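Local structure of pullulanase (Klebsiella oxytoca, 2YOC) at residues L188-S193 with D242-G247; G866-R871 with V889-Q894. The protein hydrolyses the alpha-1,6-glucosidic linkages of pullulan and related branched dextrins, acting as an endo-glycosidase. All coordinates share one frame; numbering follows the deposited sequence.

Contact 1: L188-S193 with D242-G247; sequences LYYSHS and DELLQG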
ATOM      1  N   LEU B 188      12.856  43.669 -34.344  1.00 67.88           N
ATOM      2  CA  LEU B 188      12.397  42.703 -35.324  1.00 67.94           C
ATOM      3  C   LEU B 188      12.753  43.183 -36.742  1.00 74.15           C
ATOM      4  O   LEU B 188      12.018  43.965 -37.338  1.00 72.36           O
ATOM      5  CB  LEU B 188      10.905  42.348 -35.167  1.00 66.95           C
ATOM      6  CG  LEU B 188      10.352  41.254 -36.084  1.00 71.22           C
ATOM      7  CD1 LEU B 188      11.062  39.940 -35.867  1.00 70.18           C
ATOM      8  CD2 LEU B 188       8.866  41.090 -35.875  1.00 72.79           C
ATOM      9  N   TYR B 189      13.914  42.739 -37.245  1.00 73.82           N
ATOM     10  CA  TYR B 189      14.389  43.049 -38.591  1.00 76.07           C
ATOM     11  C   TYR B 189      13.632  42.182 -39.587  1.00 79.75           C
ATOM     12  O   TYR B 189      13.241  41.059 -39.251  1.00 78.45           O
ATOM     13  CB  TYR B 189      15.913  42.811 -38.703  1.00 79.04           C
ATOM     14  CG  TYR B 189      16.744  43.924 -38.089  1.00 82.36           C
ATOM     15  CD1 TYR B 189      16.881  44.040 -36.704  1.00 83.68           C
ATOM     16  CD2 TYR B 189      17.369  44.879 -38.890  1.00 84.23           C
ATOM     17  CE1 TYR B 189      17.618  45.079 -36.133  1.00 84.14           C
ATOM     18  CE2 TYR B 189      18.112  45.919 -38.333  1.00 85.43           C
ATOM     19  CZ  TYR B 189      18.228  46.021 -36.951  1.00 88.90           C
ATOM     20  OH  TYR B 189      18.966  47.050 -36.407  1.00 82.00           O
ATOM     21  N   TYR B 190      13.410  42.706 -40.807  1.00 76.62           N
ATOM     22  CA  TYR B 190      12.683  42.005 -41.870  1.00 75.78           C
ATOM     23  C   TYR B 190      13.186  42.353 -43.277  1.00 80.98           C
ATOM     24  O   TYR B 190      13.703  43.443 -43.495  1.00 81.08           O
ATOM     25  CB  TYR B 190      11.163  42.259 -41.750  1.00 75.56           C
ATOM     26  CG  TYR B 190      10.770  43.724 -41.811  1.00 76.44           C
ATOM     27  CD1 TYR B 190      10.770  44.516 -40.661  1.00 77.15           C
ATOM     28  CD2 TYR B 190      10.386  44.317 -43.013  1.00 78.18           C
ATOM     29  CE1 TYR B 190      10.434  45.871 -40.712  1.00 76.89           C
ATOM     30  CE2 TYR B 190      10.007  45.662 -43.068  1.00 79.69           C
ATOM     31  CZ  TYR B 190      10.037  46.436 -41.913  1.00 83.99           C
ATOM     32  OH  TYR B 190       9.692  47.766 -41.950  1.00 84.65           O
ATOM     33  N   SER B 191      13.036  41.413 -44.223  1.00 78.93           N
ATOM     34  CA  SER B 191      13.386  41.551 -45.640  1.00 80.77           C
ATOM     35  C   SER B 191      12.433  40.712 -46.472  1.00 84.91           C
ATOM     36  O   SER B 191      12.290  39.499 -46.244  1.00 82.30           O
ATOM     37  CB  SER B 191      14.834  41.155 -45.921  1.00 85.01           C
ATOM     38  OG  SER B 191      15.181  41.347 -47.286  1.00 92.35           O
ATOM     39  N   HIS B 192      11.755  41.379 -47.418  1.00 83.31           N
ATOM     40  CA  HIS B 192      10.777  40.728 -48.261  1.00 83.86           C
ATOM     41  C   HIS B 192      11.402  39.734 -49.216  1.00 86.88           C
ATOM     42  O   HIS B 192      10.964  38.575 -49.250  1.00 84.15           O
ATOM     43  CB  HIS B 192       9.977  41.784 -49.024  1.00 86.85           C
ATOM     44  CG  HIS B 192       8.954  41.222 -49.970  1.00 91.18           C
ATOM     45  ND1 HIS B 192       9.261  40.969 -51.303  1.00 94.30           N
ATOM     46  CD2 HIS B 192       7.648  40.929 -49.757  1.00 92.15           C
ATOM     47  CE1 HIS B 192       8.146  40.502 -51.843  1.00 93.59           C
ATOM     48  NE2 HIS B 192       7.145  40.476 -50.956  1.00 92.75           N
ATOM     49  N   SER B 193      12.417  40.186 -49.988  1.00 85.47           N
ATOM     50  CA  SER B 193      13.011  39.365 -51.027  1.00 87.30           C
ATOM     51  C   SER B 193      14.412  38.835 -50.783  1.00 94.61           C
ATOM     52  O   SER B 193      14.934  38.088 -51.626  1.00 94.44           O
ATOM     53  CB  SER B 193      12.928  40.093 -52.356  1.00 93.90           C
ATOM     54  OG  SER B 193      11.571  40.273 -52.734  1.00108.63           O
ATOM     55  N   ASP B 242       0.661  41.638 -41.821  1.00 78.44           N
ATOM     56  CA  ASP B 242       0.464  40.959 -43.099  1.00 80.24           C
ATOM     57  C   ASP B 242       1.685  40.948 -44.017  1.00 84.21           C
ATOM     58  O   ASP B 242       2.129  39.866 -44.400  1.00 84.20           O
ATOM     59  CB  ASP B 242      -0.780  41.488 -43.812  1.00 83.65           C
ATOM     60  CG  ASP B 242      -1.439  40.453 -44.700  1.00103.55           C
ATOM     61  OD1 ASP B 242      -1.061  40.362 -45.886  1.00113.63           O
ATOM     62  OD2 ASP B 242      -2.343  39.742 -44.211  1.00106.16           O
ATOM     63  N   GLU B 243       2.249  42.126 -44.321  1.00 80.60           N
ATOM     64  CA  GLU B 243       3.424  42.248 -45.181  1.00 81.47           C
ATOM     65  C   GLU B 243       4.678  41.708 -44.517  1.00 83.23           C
ATOM     66  O   GLU B 243       5.643  41.402 -45.216  1.00 83.66           O
ATOM     67  CB  GLU B 243       3.656  43.708 -45.609  1.00 84.63           C
ATOM     68  CG  GLU B 243       4.280  43.873 -46.997  1.00 99.75           C
ATOM     69  CD  GLU B 243       3.314  44.075 -48.151  1.00121.72           C
ATOM     70  OE1 GLU B 243       2.524  45.045 -48.092  1.00111.76           O
ATOM     71  OE2 GLU B 243       3.360  43.287 -49.126  1.00119.96           O
ATOM     72  N   LEU B 244       4.691  41.629 -43.183  1.00 77.80           N
ATOM     73  CA  LEU B 244       5.855  41.127 -42.442  1.00 76.59           C
ATOM     74  C   LEU B 244       6.000  39.611 -42.657  1.00 78.23           C
ATOM     75  O   LEU B 244       7.115  39.100 -42.866  1.00 79.79           O
ATOM     76  CB  LEU B 244       5.720  41.468 -40.946  1.00 75.54           C
ATOM     77  CG  LEU B 244       6.517  42.658 -40.342  1.00 80.03           C
ATOM     78  CD1 LEU B 244       7.151  43.544 -41.390  1.00 81.14           C
ATOM     79  CD2 LEU B 244       5.640  43.488 -39.421  1.00 81.35           C
ATOM     80  N   LEU B 245       4.847  38.925 -42.690  1.00 69.91           N
ATOM     81  CA  LEU B 245       4.730  37.490 -42.905  1.00 67.87           C
ATOM     82  C   LEU B 245       4.885  37.108 -44.386  1.00 75.05           C
ATOM     83  O   LEU B 245       4.805  35.931 -44.741  1.00 75.19           O
ATOM     84  CB  LEU B 245       3.408  36.979 -42.328  1.00 65.85           C
ATOM     85  CG  LEU B 245       3.229  37.189 -40.835  1.00 67.73           C
ATOM     86  CD1 LEU B 245       1.770  37.191 -40.463  1.00 67.01           C
ATOM     87  CD2 LEU B 245       4.033  36.168 -40.026  1.00 65.75           C
ATOM     88  N   GLN B 246       5.177  38.091 -45.238  1.00 72.45           N
ATOM     89  CA  GLN B 246       5.394  37.844 -46.650  1.00 72.99           C
ATOM     90  C   GLN B 246       6.789  37.348 -46.909  1.00 76.88           C
ATOM     91  O   GLN B 246       7.038  36.765 -47.960  1.00 76.98           O
ATOM     92  CB  GLN B 246       5.122  39.119 -47.476  1.00 75.90           C
ATOM     93  CG  GLN B 246       3.632  39.389 -47.747  1.00 89.16           C
ATOM     94  CD  GLN B 246       3.032  38.343 -48.654  1.00 99.44           C
ATOM     95  OE1 GLN B 246       3.383  38.235 -49.836  1.00 88.79           O
ATOM     96  NE2 GLN B 246       2.163  37.513 -48.097  1.00 93.25           N
ATOM     97  N   GLY B 247       7.697  37.596 -45.977  1.00 74.98           N
ATOM     98  CA  GLY B 247       9.091  37.219 -46.158  1.00 76.64           C
ATOM     99  C   GLY B 247       9.810  36.823 -44.899  1.00 81.67           C
ATOM    100  O   GLY B 247       9.234  36.150 -44.045  1.00 83.60           O
TER
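Y190 presents one face of its ring to L244, whose CD1 methyl sits over the middle of the ring in a CH-pi contact. CD1 of L244 lies 3.6 Å from the centroid of the Y190 ring and only 11° off the ring normal. The nearest ring atom is Y190 CG, 3.6 Å from L244 CD1, and Y190 CZ at the far end is 4.1 Å from L244 CD1, so the methyl is centred over one face and not over one edge of the ring. Y190 holds CG between the backbone N and the carbonyl carbon (chi1 58°), with the ring face under L244 CD1. Within the same strand, L188 O meets the ring edge in plane.

Further along, H192 and Q246 lie side by side and point the same way. Their imidazole and amide planes differ by 33°, and the contact is made by H192 CD2, 3.9 Å from Q246 CB. ND1 of H192 shares a hydrogen bond with S193 OG (2.8 Å). Backbone meets backbone at G247, where CA is 3.9 Å from H192 O.

The contact packs the end of short helix 241-244 against strand 185-191, an outermost strand of the mixed sheet in the pullulanase N2 domain. A type I turn from L244 to G247 leads from the helix into strand 248-254, the antiparallel neighbour of 185-191, and L244 also touches W169 of strand 167-169.

Contact 2: G866-R871 with V889-Q894; sequences GSELLR and VDYSLQ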
ATOM      1  N   GLY B 866      -4.939 -13.318 -39.069  1.00 64.99           N
ATOM      2  CA  GLY B 866      -4.098 -14.512 -39.068  1.00 65.40           C
ATOM      3  C   GLY B 866      -3.977 -15.251 -37.751  1.00 70.44           C
ATOM      4  O   GLY B 866      -3.480 -16.377 -37.744  1.00 70.84           O
ATOM      5  N   SER B 867      -4.398 -14.636 -36.615  1.00 67.44           N
ATOM      6  CA  SER B 867      -4.290 -15.278 -35.289  1.00 66.39           C
ATOM      7  C   SER B 867      -5.063 -16.583 -35.195  1.00 69.39           C
ATOM      8  O   SER B 867      -4.615 -17.508 -34.505  1.00 69.37           O
ATOM      9  CB  SER B 867      -4.678 -14.327 -34.172  1.00 65.89           C
ATOM     10  OG  SER B 867      -3.853 -13.180 -34.233  1.00 68.15           O
ATOM     11  N   GLU B 868      -6.163 -16.676 -35.984  1.00 64.63           N
ATOM     12  CA  GLU B 868      -7.027 -17.847 -36.143  1.00 64.81           C
ATOM     13  C   GLU B 868      -6.304 -18.968 -36.927  1.00 68.42           C
ATOM     14  O   GLU B 868      -6.821 -20.084 -37.003  1.00 69.82           O
ATOM     15  CB  GLU B 868      -8.340 -17.437 -36.866  1.00 65.79           C
ATOM     16  CG  GLU B 868      -8.256 -17.238 -38.383  1.00 74.31           C
ATOM     17  CD  GLU B 868      -7.596 -15.980 -38.921  1.00 91.04           C
ATOM     18  OE1 GLU B 868      -7.142 -15.153 -38.099  1.00 98.30           O
ATOM     19  OE2 GLU B 868      -7.578 -15.793 -40.160  1.00 64.26           O
ATOM     20  N   LEU B 869      -5.153 -18.635 -37.572  1.00 62.13           N
ATOM     21  CA  LEU B 869      -4.321 -19.527 -38.376  1.00 60.69           C
ATOM     22  C   LEU B 869      -2.910 -19.544 -37.805  1.00 71.00           C
ATOM     23  O   LEU B 869      -1.933 -19.633 -38.550  1.00 74.59           O
ATOM     24  CB  LEU B 869      -4.314 -19.103 -39.858  1.00 59.52           C
ATOM     25  CG  LEU B 869      -5.690 -18.929 -40.551  1.00 63.58           C
ATOM     26  CD1 LEU B 869      -5.535 -18.407 -41.963  1.00 64.03           C
ATOM     27  CD2 LEU B 869      -6.522 -20.202 -40.520  1.00 63.54           C
ATOM     28  N   LEU B 870      -2.793 -19.429 -36.470  1.00 68.29           N
ATOM     29  CA  LEU B 870      -1.533 -19.473 -35.713  1.00 69.03           C
ATOM     30  C   LEU B 870      -0.412 -18.644 -36.347  1.00 71.25           C
ATOM     31  O   LEU B 870       0.764 -19.002 -36.229  1.00 71.24           O
ATOM     32  CB  LEU B 870      -1.099 -20.951 -35.542  1.00 71.03           C
ATOM     33  CG  LEU B 870      -2.152 -21.897 -34.972  1.00 76.93           C
ATOM     34  CD1 LEU B 870      -1.806 -23.319 -35.245  1.00 77.49           C
ATOM     35  CD2 LEU B 870      -2.326 -21.689 -33.489  1.00 82.07           C
ATOM     36  N   ARG B 871      -0.781 -17.537 -37.025  1.00 67.23           N
ATOM     37  CA  ARG B 871       0.139 -16.673 -37.766  1.00 66.85           C
ATOM     38  C   ARG B 871       1.461 -16.474 -37.097  1.00 69.89           C
ATOM     39  O   ARG B 871       1.529 -16.185 -35.896  1.00 68.22           O
ATOM     40  CB  ARG B 871      -0.482 -15.317 -38.152  1.00 65.16           C
ATOM     41  CG  ARG B 871       0.321 -14.534 -39.189  1.00 74.54           C
ATOM     42  CD  ARG B 871      -0.233 -13.143 -39.373  1.00 82.06           C
ATOM     43  NE  ARG B 871       0.486 -12.382 -40.394  1.00 87.22           N
ATOM     44  CZ  ARG B 871       0.066 -11.222 -40.885  1.00 88.74           C
ATOM     45  NH1 ARG B 871      -1.082 -10.696 -40.472  1.00 65.17           N
ATOM     46  NH2 ARG B 871       0.760 -10.605 -41.827  1.00 79.33           N
ATOM     47  N   VAL B 889       0.367 -14.873 -45.012  1.00 78.04           N
ATOM     48  CA  VAL B 889      -0.800 -15.524 -44.406  1.00 78.16           C
ATOM     49  C   VAL B 889      -1.319 -16.570 -45.410  1.00 83.47           C
ATOM     50  O   VAL B 889      -1.957 -16.205 -46.402  1.00 84.34           O
ATOM     51  CB  VAL B 889      -1.906 -14.547 -43.935  1.00 80.47           C
ATOM     52  CG1 VAL B 889      -3.039 -15.303 -43.243  1.00 80.15           C
ATOM     53  CG2 VAL B 889      -1.335 -13.508 -42.996  1.00 79.56           C
ATOM     54  N   ASP B 890      -1.019 -17.855 -45.169  1.00 79.62           N
ATOM     55  CA  ASP B 890      -1.443 -18.921 -46.073  1.00 80.47           C
ATOM     56  C   ASP B 890      -2.944 -19.272 -45.981  1.00 85.14           C
ATOM     57  O   ASP B 890      -3.331 -20.070 -45.124  1.00 85.75           O
ATOM     58  CB  ASP B 890      -0.572 -20.168 -45.887  1.00 83.06           C
ATOM     59  CG  ASP B 890      -0.909 -21.292 -46.840  1.00 94.52           C
ATOM     60  OD1 ASP B 890      -1.660 -21.044 -47.817  1.00 91.57           O
ATOM     61  OD2 ASP B 890      -0.419 -22.414 -46.617  1.00108.50           O
ATOM     62  N   TYR B 891      -3.778 -18.737 -46.893  1.00 81.33           N
ATOM     63  CA  TYR B 891      -5.206 -19.049 -46.849  1.00 81.31           C
ATOM     64  C   TYR B 891      -5.575 -20.445 -47.391  1.00 86.22           C
ATOM     65  O   TYR B 891      -6.736 -20.858 -47.299  1.00 83.55           O
ATOM     66  CB  TYR B 891      -6.101 -17.890 -47.361  1.00 82.85           C
ATOM     67  CG  TYR B 891      -6.225 -16.747 -46.367  1.00 84.99           C
ATOM     68  CD1 TYR B 891      -7.055 -16.851 -45.250  1.00 86.72           C
ATOM     69  CD2 TYR B 891      -5.508 -15.566 -46.539  1.00 86.09           C
ATOM     70  CE1 TYR B 891      -7.132 -15.825 -44.307  1.00 87.95           C
ATOM     71  CE2 TYR B 891      -5.590 -14.524 -45.613  1.00 86.72           C
ATOM     72  CZ  TYR B 891      -6.396 -14.660 -44.490  1.00 95.44           C
ATOM     73  OH  TYR B 891      -6.477 -13.641 -43.562  1.00 92.73           O
ATOM     74  N   SER B 892      -4.560 -21.199 -47.888  1.00 85.92           N
ATOM     75  CA  SER B 892      -4.719 -22.581 -48.365  1.00 86.63           C
ATOM     76  C   SER B 892      -4.423 -23.577 -47.215  1.00 89.92           C
ATOM     77  O   SER B 892      -4.463 -24.792 -47.416  1.00 89.93           O
ATOM     78  CB  SER B 892      -3.823 -22.846 -49.571  1.00 92.32           C
ATOM     79  OG  SER B 892      -2.550 -23.363 -49.201  1.00105.57           O
ATOM     80  N   LEU B 893      -4.122 -23.032 -46.017  1.00 85.79           N
ATOM     81  CA  LEU B 893      -3.835 -23.705 -44.740  1.00 85.36           C
ATOM     82  C   LEU B 893      -2.853 -24.873 -44.794  1.00 89.26           C
ATOM     83  O   LEU B 893      -3.219 -26.002 -44.481  1.00 88.72           O
ATOM     84  CB  LEU B 893      -5.113 -24.109 -43.958  1.00 84.64           C
ATOM     85  CG  LEU B 893      -6.361 -23.225 -43.981  1.00 87.02           C
ATOM     86  CD1 LEU B 893      -7.347 -23.710 -42.914  1.00 86.49           C
ATOM     87  CD2 LEU B 893      -6.023 -21.750 -43.761  1.00 87.00           C
ATOM     88  N   GLN B 894      -1.618 -24.607 -45.178  1.00 86.09           N
ATOM     89  CA  GLN B 894      -0.600 -25.651 -45.210  1.00 86.59           C
ATOM     90  C   GLN B 894       0.351 -25.438 -44.054  1.00 89.32           C
ATOM     91  O   GLN B 894       0.881 -26.409 -43.513  1.00 90.45           O
ATOM     92  CB  GLN B 894       0.152 -25.662 -46.555  1.00 88.88           C
ATOM     93  CG  GLN B 894      -0.718 -26.044 -47.759  1.00100.55           C
ATOM     94  CD  GLN B 894      -1.430 -27.366 -47.568  1.00122.78           C
ATOM     95  OE1 GLN B 894      -2.666 -27.425 -47.525  1.00110.98           O
ATOM     96  NE2 GLN B 894      -0.663 -28.448 -47.397  1.00122.06           N
TER
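L869 and V889 carry most of this buried contact, each meeting a different set of side chains. CD2 of L869 packs 3.6 Å from L893 CD2, and the two leucines cross at about a right angle. The other methyl, L869 CD1, approaches the Y891 ring obliquely, 3.8 Å from Y891 CE1, and lies 4.2 Å from V889 CG1. V889 turns its second methyl to R871: CG2 stands 3.3 Å above the guanidinium plane, over its centre. The methyl is set there by V889 CG2 lying anti to its carbonyl carbon, while the R871 chain runs extended from CG to NE.

A looser edge, also buried, is formed by E868, whose OE2 comes no nearer to the Y891 ring than 4.2 Å, at CE1, and is hydrogen-bonded to H450 NE2. The solvent side lies at partly exposed L893 and the turn from D890 to L893, which includes exposed S892. D890 OD1 organises this turn as an Asx turn, accepting S892 N from above the carboxylate plane and S892 OG through its syn lone pair.

Segment 866-871 follows 860-864, the last strand of the eight-stranded parallel barrel, and helix 446-457 meets both L869, through H450, and Y891, through N446 and M447. Methyls supply at least one side of the closest approaches, and no polar pair bonds the two segments. R871 NH2 forms a salt bridge with D421 and NH1 bonds to Q865 O; those two partners probably fix the rotation of the group, with V889 CG2 over one face.

Following the chain from the N terminus, contact 1 comes first. It closes a loop of 48 residues between 188-193 and 242-247, entirely within the pullulanase N2 domain, and ties a helix end to the seven-stranded mixed sheet. After the antiparallel sheet of the CBM48 region comes the eight-stranded parallel barrel, and contact 2 opens just beyond its last strand, 860-864. It closes a shorter loop of 17 residues, joining the chain that leaves this strand to the chain that follows helix 883-886. The contacts are in series, neither nested nor crossed. Their centres are 61 Å apart, on opposite sides of the chain's centre, and their nearest atoms about 47 Å apart, so the two do not touch.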